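Local coordinates for dachshund homolog 1 (Homo sapiens, PDB 1L8R), which acts as a DNA-binding transcription factor in organogenesis, co-repressing with SIX1 until EYA3 recruitment to their complex turns repression into coactivation, at residues Ile28-Ala33 with Gly43-Val48; Phe20-Cys25 with Cys83-Arg88; Lys16-Thr21 with Arg71-Ile76. All coordinates share one frame; numbering follows the deposited sequence.

Contact 1: Ile28-Ala33 with Gly43-Val48; sequences ICLPQA and GGLHTV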
loop_
_atom_site.group_PDB
_atom_site.type_symbol
_atom_site.label_atom_id
_atom_site.label_comp_id
_atom_site.label_asym_id
_atom_site.label_seq_id
_atom_site.Cartn_x
_atom_site.Cartn_y
_atom_site.Cartn_z
ATOM N N ILE A 28 0.621 -0.287 5.090
ATOM C CA ILE A 28 0.988 0.901 4.351
ATOM C C ILE A 28 0.229 0.979 3.033
ATOM O O ILE A 28 -0.340 -0.016 2.549
ATOM C CB ILE A 28 2.529 0.993 4.110
ATOM C CG1 ILE A 28 3.036 -0.212 3.320
ATOM C CG2 ILE A 28 3.248 1.053 5.463
ATOM C CD1 ILE A 28 3.161 -1.462 4.136
ATOM N N CYS A 29 0.204 2.180 2.474
ATOM C CA CYS A 29 -0.490 2.449 1.223
ATOM C C CYS A 29 0.201 1.740 0.057
ATOM O O CYS A 29 1.313 2.098 -0.328
ATOM C CB CYS A 29 -0.526 3.953 1.000
ATOM S SG CYS A 29 -1.241 4.434 -0.553
ATOM N N LEU A 30 -0.460 0.729 -0.495
ATOM C CA LEU A 30 0.108 -0.051 -1.594
ATOM C C LEU A 30 0.458 0.742 -2.856
ATOM O O LEU A 30 1.582 0.637 -3.361
ATOM C CB LEU A 30 -0.822 -1.212 -1.953
ATOM C CG LEU A 30 -0.376 -2.103 -3.122
ATOM C CD1 LEU A 30 1.020 -2.650 -2.855
ATOM C CD2 LEU A 30 -1.379 -3.236 -3.302
ATOM N N PRO A 31 -0.486 1.537 -3.389
ATOM C CA PRO A 31 -0.173 2.310 -4.599
ATOM C C PRO A 31 1.016 3.240 -4.406
ATOM O O PRO A 31 1.820 3.434 -5.323
ATOM C CB PRO A 31 -1.465 3.075 -4.869
ATOM C CG PRO A 31 -2.512 2.166 -4.332
ATOM C CD PRO A 31 -1.908 1.694 -3.028
ATOM N N GLN A 32 1.126 3.819 -3.213
ATOM C CA GLN A 32 2.228 4.728 -2.916
ATOM C C GLN A 32 3.549 3.971 -2.911
ATOM O O GLN A 32 4.525 4.426 -3.514
ATOM C CB GLN A 32 2.014 5.413 -1.563
ATOM C CG GLN A 32 3.135 6.363 -1.157
ATOM C CD GLN A 32 2.820 7.109 0.125
ATOM O OE1 GLN A 32 2.268 6.536 1.063
ATOM N NE2 GLN A 32 3.182 8.386 0.177
ATOM N N ALA A 33 3.582 2.822 -2.239
ATOM C CA ALA A 33 4.797 2.008 -2.181
ATOM C C ALA A 33 5.160 1.549 -3.590
ATOM O O ALA A 33 6.335 1.482 -3.950
ATOM C CB ALA A 33 4.588 0.800 -1.263
ATOM N N GLY A 43 6.008 -2.229 -13.633
ATOM C CA GLY A 43 5.097 -1.436 -14.440
ATOM C C GLY A 43 3.692 -2.008 -14.495
ATOM O O GLY A 43 3.405 -2.900 -15.297
ATOM N N GLY A 44 2.810 -1.497 -13.641
ATOM C CA GLY A 44 1.441 -1.975 -13.629
ATOM C C GLY A 44 0.980 -2.505 -12.285
ATOM O O GLY A 44 1.502 -3.505 -11.791
ATOM N N LEU A 45 -0.003 -1.831 -11.696
ATOM C CA LEU A 45 -0.549 -2.241 -10.409
ATOM C C LEU A 45 -1.412 -3.471 -10.647
ATOM O O LEU A 45 -1.695 -4.238 -9.728
ATOM C CB LEU A 45 -1.398 -1.117 -9.809
ATOM C CG LEU A 45 -1.751 -1.223 -8.322
ATOM C CD1 LEU A 45 -0.473 -1.193 -7.491
ATOM C CD2 LEU A 45 -2.656 -0.069 -7.930
ATOM N N HIS A 46 -1.833 -3.649 -11.897
ATOM C CA HIS A 46 -2.657 -4.790 -12.274
ATOM C C HIS A 46 -1.835 -6.063 -12.078
ATOM O O HIS A 46 -2.347 -7.083 -11.610
ATOM C CB HIS A 46 -3.094 -4.651 -13.739
ATOM C CG HIS A 46 -4.070 -5.697 -14.186
ATOM N ND1 HIS A 46 -3.689 -6.972 -14.538
ATOM C CD2 HIS A 46 -5.418 -5.653 -14.335
ATOM C CE1 HIS A 46 -4.756 -7.671 -14.884
ATOM N NE2 HIS A 46 -5.818 -6.892 -14.770
ATOM N N THR A 47 -0.554 -5.986 -12.425
ATOM C CA THR A 47 0.350 -7.119 -12.282
ATOM C C THR A 47 0.583 -7.375 -10.799
ATOM O O THR A 47 0.690 -8.523 -10.369
ATOM C CB THR A 47 1.704 -6.843 -12.964
ATOM O OG1 THR A 47 1.480 -6.504 -14.339
ATOM C CG2 THR A 47 2.603 -8.074 -12.893
ATOM N N VAL A 48 0.664 -6.296 -10.020
ATOM C CA VAL A 48 0.859 -6.417 -8.578
ATOM C C VAL A 48 -0.271 -7.260 -7.999
ATOM O O VAL A 48 -0.027 -8.217 -7.267
ATOM C CB VAL A 48 0.857 -5.034 -7.876
ATOM C CG1 VAL A 48 0.793 -5.215 -6.366
ATOM C CG2 VAL A 48 2.110 -4.254 -8.250
#
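The nearest thing to a flat group is the puckered ring of Pro31, and Leu45 reaches over one of its faces. The methyl CD2 of Leu45 lies over that face, displaced toward CB, and Pro31 CG is the closest ring atom, 4.2 Å from Leu45 CD2. Cys83 comes to the edge of the ring, beside CG and CD. Leu45 forks over the start of helix 30-37. While CD2 takes the proline, the second branch turns to Leu30, where Leu45 CD1 is 4.5 Å from Leu30 CG. Leu30 extends away from its own backbone N (chi1 178°), which carries its methyls out toward helix 45-54. There Leu30 CD2 meets Val48 CG1 at 4.2 Å, one helical turn on from Leu45. Val48 also touches Leu94 of helix 88-99, which joins a third helix to this part of the winged-helix-like domain.

Both segments are helix starts. Cys29 is the N-cap of helix 30-37, and its SG accepts a weak bond from Gln32 N at 3.6 Å. Gly44 is the N-cap of helix 45-54, with backbone angles that call for glycine. The contact itself is made by carbon alone, between leucine and valine branches and a proline ring. Such packing is light and has little directional preference. This is consistent with the first turns being joined here by apolar burial, with no polar pair between the two segments.

Contact 2: Phe20-Cys25 with Cys83-Arg88; sequences FTVEGC and CKLISR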
loop_
_atom_site.group_PDB
_atom_site.type_symbol
_atom_site.label_atom_id
_atom_site.label_comp_id
_atom_site.label_asym_id
_atom_site.label_seq_id
_atom_site.Cartn_x
_atom_site.Cartn_y
_atom_site.Cartn_z
ATOM N N PHE A 20 -1.897 2.950 8.108
ATOM C CA PHE A 20 -3.047 2.866 9.011
ATOM C C PHE A 20 -2.871 1.533 9.715
ATOM O O PHE A 20 -2.413 0.563 9.110
ATOM C CB PHE A 20 -4.390 2.838 8.266
ATOM C CG PHE A 20 -4.776 4.146 7.657
ATOM C CD1 PHE A 20 -5.221 5.206 8.443
ATOM C CD2 PHE A 20 -4.650 4.339 6.288
ATOM C CE1 PHE A 20 -5.532 6.441 7.876
ATOM C CE2 PHE A 20 -4.952 5.569 5.703
ATOM C CZ PHE A 20 -5.395 6.627 6.491
ATOM N N THR A 21 -3.213 1.475 10.998
ATOM C CA THR A 21 -3.109 0.215 11.712
ATOM C C THR A 21 -4.510 -0.380 11.793
ATOM O O THR A 21 -5.394 0.163 12.456
ATOM C CB THR A 21 -2.523 0.427 13.098
ATOM O OG1 THR A 21 -1.172 0.886 12.956
ATOM C CG2 THR A 21 -2.528 -0.877 13.887
ATOM N N VAL A 22 -4.688 -1.499 11.097
ATOM C CA VAL A 22 -5.967 -2.202 10.991
ATOM C C VAL A 22 -5.890 -3.614 11.572
ATOM O O VAL A 22 -4.975 -4.368 11.253
ATOM C CB VAL A 22 -6.377 -2.301 9.503
ATOM C CG1 VAL A 22 -7.742 -2.964 9.362
ATOM C CG2 VAL A 22 -6.366 -0.921 8.887
ATOM N N GLU A 23 -6.854 -3.972 12.415
ATOM C CA GLU A 23 -6.864 -5.297 13.027
ATOM C C GLU A 23 -5.528 -5.624 13.681
ATOM O O GLU A 23 -5.028 -6.743 13.545
ATOM C CB GLU A 23 -7.165 -6.384 11.990
ATOM C CG GLU A 23 -8.622 -6.566 11.618
ATOM C CD GLU A 23 -8.886 -7.959 11.058
ATOM O OE1 GLU A 23 -8.983 -8.917 11.856
ATOM O OE2 GLU A 23 -8.979 -8.105 9.825
ATOM N N GLY A 24 -4.951 -4.646 14.371
ATOM C CA GLY A 24 -3.686 -4.853 15.058
ATOM C C GLY A 24 -2.436 -4.966 14.208
ATOM O O GLY A 24 -1.378 -5.349 14.707
ATOM N N CYS A 25 -2.531 -4.627 12.928
ATOM C CA CYS A 25 -1.363 -4.720 12.063
ATOM C C CYS A 25 -1.118 -3.402 11.342
ATOM O O CYS A 25 -2.043 -2.788 10.826
ATOM C CB CYS A 25 -1.555 -5.834 11.036
ATOM S SG CYS A 25 -0.055 -6.237 10.123
ATOM N N CYS A 83 -8.462 2.337 -2.747
ATOM C CA CYS A 83 -7.075 2.106 -2.360
ATOM C C CYS A 83 -6.942 0.888 -1.469
ATOM O O CYS A 83 -7.829 0.590 -0.677
ATOM C CB CYS A 83 -6.507 3.317 -1.620
ATOM S SG CYS A 83 -4.708 3.243 -1.440
ATOM N N LYS A 84 -5.821 0.186 -1.605
ATOM C CA LYS A 84 -5.560 -0.995 -0.797
ATOM C C LYS A 84 -4.320 -0.820 0.061
ATOM O O LYS A 84 -3.429 -0.027 -0.260
ATOM C CB LYS A 84 -5.438 -2.226 -1.690
ATOM C CG LYS A 84 -6.794 -2.665 -2.235
ATOM C CD LYS A 84 -6.676 -3.760 -3.266
ATOM C CE LYS A 84 -8.053 -4.193 -3.740
ATOM N NZ LYS A 84 -7.967 -5.134 -4.900
ATOM N N LEU A 85 -4.286 -1.564 1.165
ATOM C CA LEU A 85 -3.198 -1.504 2.127
ATOM C C LEU A 85 -2.630 -2.895 2.398
ATOM O O LEU A 85 -3.369 -3.874 2.442
ATOM C CB LEU A 85 -3.723 -0.955 3.460
ATOM C CG LEU A 85 -4.502 0.363 3.514
ATOM C CD1 LEU A 85 -5.005 0.589 4.939
ATOM C CD2 LEU A 85 -3.615 1.525 3.065
ATOM N N ILE A 86 -1.316 -2.993 2.574
ATOM C CA ILE A 86 -0.721 -4.281 2.927
ATOM C C ILE A 86 0.413 -4.039 3.916
ATOM O O ILE A 86 0.944 -2.938 3.991
ATOM C CB ILE A 86 -0.194 -5.091 1.702
ATOM C CG1 ILE A 86 0.878 -4.313 0.946
ATOM C CG2 ILE A 86 -1.368 -5.497 0.807
ATOM C CD1 ILE A 86 1.622 -5.186 -0.073
ATOM N N SER A 87 0.760 -5.057 4.698
ATOM C CA SER A 87 1.824 -4.910 5.688
ATOM C C SER A 87 3.183 -4.706 5.030
ATOM O O SER A 87 3.389 -5.071 3.872
ATOM C CB SER A 87 1.864 -6.140 6.604
ATOM O OG SER A 87 2.229 -7.312 5.891
ATOM N N ARG A 88 4.123 -4.114 5.760
ATOM C CA ARG A 88 5.443 -3.895 5.189
ATOM C C ARG A 88 6.110 -5.224 4.858
ATOM O O ARG A 88 6.826 -5.326 3.864
ATOM C CB ARG A 88 6.313 -3.060 6.135
ATOM C CG ARG A 88 6.004 -1.567 6.046
ATOM C CD ARG A 88 6.968 -0.708 6.846
ATOM N NE ARG A 88 6.911 -1.009 8.274
ATOM C CZ ARG A 88 7.452 -0.248 9.218
ATOM N NH1 ARG A 88 8.094 0.866 8.891
ATOM N NH2 ARG A 88 7.348 -0.601 10.491
#
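Leu85 lays its methyl CD1 against the side chain of Phe20, at a slant to the ring. The contact reaches across the antiparallel sheet of the winged-helix-like DACHbox-N domain. Strands 15-22 and 84-87 are not neighbours in this sheet. Strand 25-29 runs between them, and Leu27 on it touches both Val22 and Leu85. The side chains therefore meet over the middle strand. Leu85 CD1 is 4.0 Å from Phe20 CD2 and 4.1 Å from Phe20 CB, so the methyl sits where the ring joins its stem. With CG opposite the carbonyl carbon (chi1 -72°), the ring of Phe20 reaches helix 64-73, where it packs on Gln66, Ile69 and Leu70. Val22 closes on the same methyl more loosely, with Val22 CG2 4.4 Å from Leu85 CD1. The methyl is thus shared by two residues of one strand, both pointing to the same face of the sheet.

Past Val22 the chain reverses in a type I' beta turn from Val22 to Cys25. This is the tight end of the hairpin formed by strands 15-22 and 25-29. Val22 N bonds to Cys25 O, and Cys25 N to Val22 O, both at 3.0 Å. The returning strand then brings Cys25 beside Ser87. The meeting is sulfur on carbon. Ser87 is the N-cap of helix 88-99, and its OG accepts from Asp90 N. Cys25 SG lies 4.0 Å from Ser87 CB.

Contact 3: Lys16-Thr21 with Arg71-Ile76; sequences KVASFT and RGLGAI
Ala18 points its methyl from strand 15-22 into the angle between Leu73 and Ala75, at the C-terminal end of helix 64-73. This joins the sheet of the winged-helix-like domain to the helix packed on it, just where that helix stops in a Schellman motif. Two carbons meet Ala18 CB, each from its own direction. Ala75 points its methyl toward the strand, and the two methyls meet at a slant, with Ala75 CB 4.2 Å from Ala18 CB. Leu73 CD1 is also 4.2 Å from Ala18 CB. The two partners approach from well-separated directions, and the methyl of Ala18 points between them. Leu73 reaches across with one branch only. Its CG stands opposite the carbonyl carbon (chi1 -70°), and CD1 is the methyl turned to the strand. Leu73 also touches Cys7, so it bridges the strand and the N-terminal part of the chain.

The small side chains matter for the geometry. With a methyl on each side, the backbones come close, and Ala18 CA is 6.6 Å from Ala75 CA. Both alanines also touch Leu70, one turn back in the helix. The Ala18 backbone is bonded as well: N to Gln32 OE1, and O to Cys29 N of the neighbouring strand. Gln32 also packs on Ala75, so it touches both partners.

Gly74 makes the turn from Leu73 to Ala75 possible. Its positive phi of 84° is a backbone shape that favours glycine, and it ends the helix. In the last turn, Gly74 N bonds back to Arg71 O at 3.2 Å.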
loop_
_atom_site.group_PDB
_atom_site.type_symbol
_atom_site.label_atom_id
_atom_site.label_comp_id
_atom_site.label_asym_id
_atom_site.label_seq_id
_atom_site.Cartn_x
_atom_site.Cartn_y
_atom_site.Cartn_z
ATOM N N LYS A 16 9.302 7.652 3.148
ATOM C CA LYS A 16 8.169 7.868 4.034
ATOM C C LYS A 16 6.899 7.500 3.275
ATOM O O LYS A 16 6.704 7.926 2.136
ATOM C CB LYS A 16 8.110 9.334 4.466
ATOM C CG LYS A 16 9.092 9.698 5.571
ATOM C CD LYS A 16 8.609 9.181 6.917
ATOM C CE LYS A 16 9.629 9.427 8.020
ATOM N NZ LYS A 16 10.851 8.595 7.841
ATOM N N VAL A 17 6.049 6.695 3.902
ATOM C CA VAL A 17 4.791 6.287 3.288
ATOM C C VAL A 17 3.666 6.359 4.315
ATOM O O VAL A 17 3.898 6.270 5.525
ATOM C CB VAL A 17 4.865 4.847 2.723
ATOM C CG1 VAL A 17 5.945 4.767 1.639
ATOM C CG2 VAL A 17 5.144 3.854 3.840
ATOM N N ALA A 18 2.446 6.526 3.818
ATOM C CA ALA A 18 1.275 6.610 4.675
ATOM C C ALA A 18 0.889 5.227 5.178
ATOM O O ALA A 18 1.028 4.224 4.472
ATOM C CB ALA A 18 0.123 7.243 3.917
ATOM N N SER A 19 0.390 5.182 6.401
ATOM C CA SER A 19 0.025 3.924 7.024
ATOM C C SER A 19 -1.199 4.066 7.916
ATOM O O SER A 19 -1.497 5.156 8.403
ATOM C CB SER A 19 1.200 3.423 7.874
ATOM O OG SER A 19 0.807 2.397 8.770
ATOM N N PHE A 20 -1.897 2.950 8.108
ATOM C CA PHE A 20 -3.047 2.866 9.011
ATOM C C PHE A 20 -2.871 1.533 9.715
ATOM O O PHE A 20 -2.413 0.563 9.110
ATOM C CB PHE A 20 -4.390 2.838 8.266
ATOM C CG PHE A 20 -4.776 4.146 7.657
ATOM C CD1 PHE A 20 -5.221 5.206 8.443
ATOM C CD2 PHE A 20 -4.650 4.339 6.288
ATOM C CE1 PHE A 20 -5.532 6.441 7.876
ATOM C CE2 PHE A 20 -4.952 5.569 5.703
ATOM C CZ PHE A 20 -5.395 6.627 6.491
ATOM N N THR A 21 -3.213 1.475 10.998
ATOM C CA THR A 21 -3.109 0.215 11.712
ATOM C C THR A 21 -4.510 -0.380 11.793
ATOM O O THR A 21 -5.394 0.163 12.456
ATOM C CB THR A 21 -2.523 0.427 13.098
ATOM O OG1 THR A 21 -1.172 0.886 12.956
ATOM C CG2 THR A 21 -2.528 -0.877 13.887
ATOM N N ARG A 71 -5.608 10.734 -0.308
ATOM C CA ARG A 71 -5.621 11.677 -1.426
ATOM C C ARG A 71 -5.113 13.044 -0.957
ATOM O O ARG A 71 -4.355 13.719 -1.664
ATOM C CB ARG A 71 -7.033 11.826 -1.998
ATOM C CG ARG A 71 -7.510 10.619 -2.773
ATOM C CD ARG A 71 -8.586 11.021 -3.771
ATOM N NE ARG A 71 -9.702 11.714 -3.138
ATOM C CZ ARG A 71 -10.927 11.211 -3.024
ATOM N NH1 ARG A 71 -11.195 10.003 -3.501
ATOM N NH2 ARG A 71 -11.884 11.919 -2.442
ATOM N N GLY A 72 -5.524 13.439 0.245
ATOM C CA GLY A 72 -5.113 14.719 0.798
ATOM C C GLY A 72 -3.626 14.795 1.081
ATOM O O GLY A 72 -3.027 15.866 0.978
ATOM N N LEU A 73 -3.037 13.655 1.433
ATOM C CA LEU A 73 -1.611 13.554 1.745
ATOM C C LEU A 73 -0.767 13.413 0.497
ATOM O O LEU A 73 0.460 13.489 0.565
ATOM C CB LEU A 73 -1.347 12.329 2.630
ATOM C CG LEU A 73 -1.830 12.331 4.077
ATOM C CD1 LEU A 73 -1.704 10.936 4.652
ATOM C CD2 LEU A 73 -1.006 13.319 4.891
ATOM N N GLY A 74 -1.422 13.184 -0.635
ATOM C CA GLY A 74 -0.705 13.005 -1.881
ATOM C C GLY A 74 -0.222 11.575 -2.054
ATOM O O GLY A 74 0.519 11.282 -2.994
ATOM N N ALA A 75 -0.631 10.685 -1.146
ATOM C CA ALA A 75 -0.243 9.277 -1.207
ATOM C C ALA A 75 -0.814 8.618 -2.456
ATOM O O ALA A 75 -0.190 7.734 -3.047
ATOM C CB ALA A 75 -0.713 8.544 0.042
ATOM N N ILE A 76 -2.022 9.030 -2.826
ATOM C CA ILE A 76 -2.679 8.551 -4.041
ATOM C C ILE A 76 -3.129 9.802 -4.801
ATOM O O ILE A 76 -3.267 10.882 -4.209
ATOM C CB ILE A 76 -3.907 7.647 -3.736
ATOM C CG1 ILE A 76 -4.855 8.356 -2.760
ATOM C CG2 ILE A 76 -3.436 6.301 -3.190
ATOM C CD1 ILE A 76 -6.161 7.593 -2.509
#

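Overall arrangement
All three contacts lie in one small winged-helix-like domain and reach the same antiparallel sheet. Contacts 2 and 3 share strand 15-22, including Phe20 and Thr21, and their centres are about 12 Å apart. Contact 1 is about 14 Å from contact 2 and 13 Å from contact 3, centre to centre, and lies across the chain's centre from contact 2. Along the chain contact 1 is nested inside the loops closed by the other two. Strand 25-29 and the start of helix 30-37 link them: Ile28 and Leu30 pair with Ile86 and Lys84, and Cys29 pairs with Ala18. The sheet thus carries helix 64-73 on one strand and leads into helix 30-37, which in turn packs on helix 45-54.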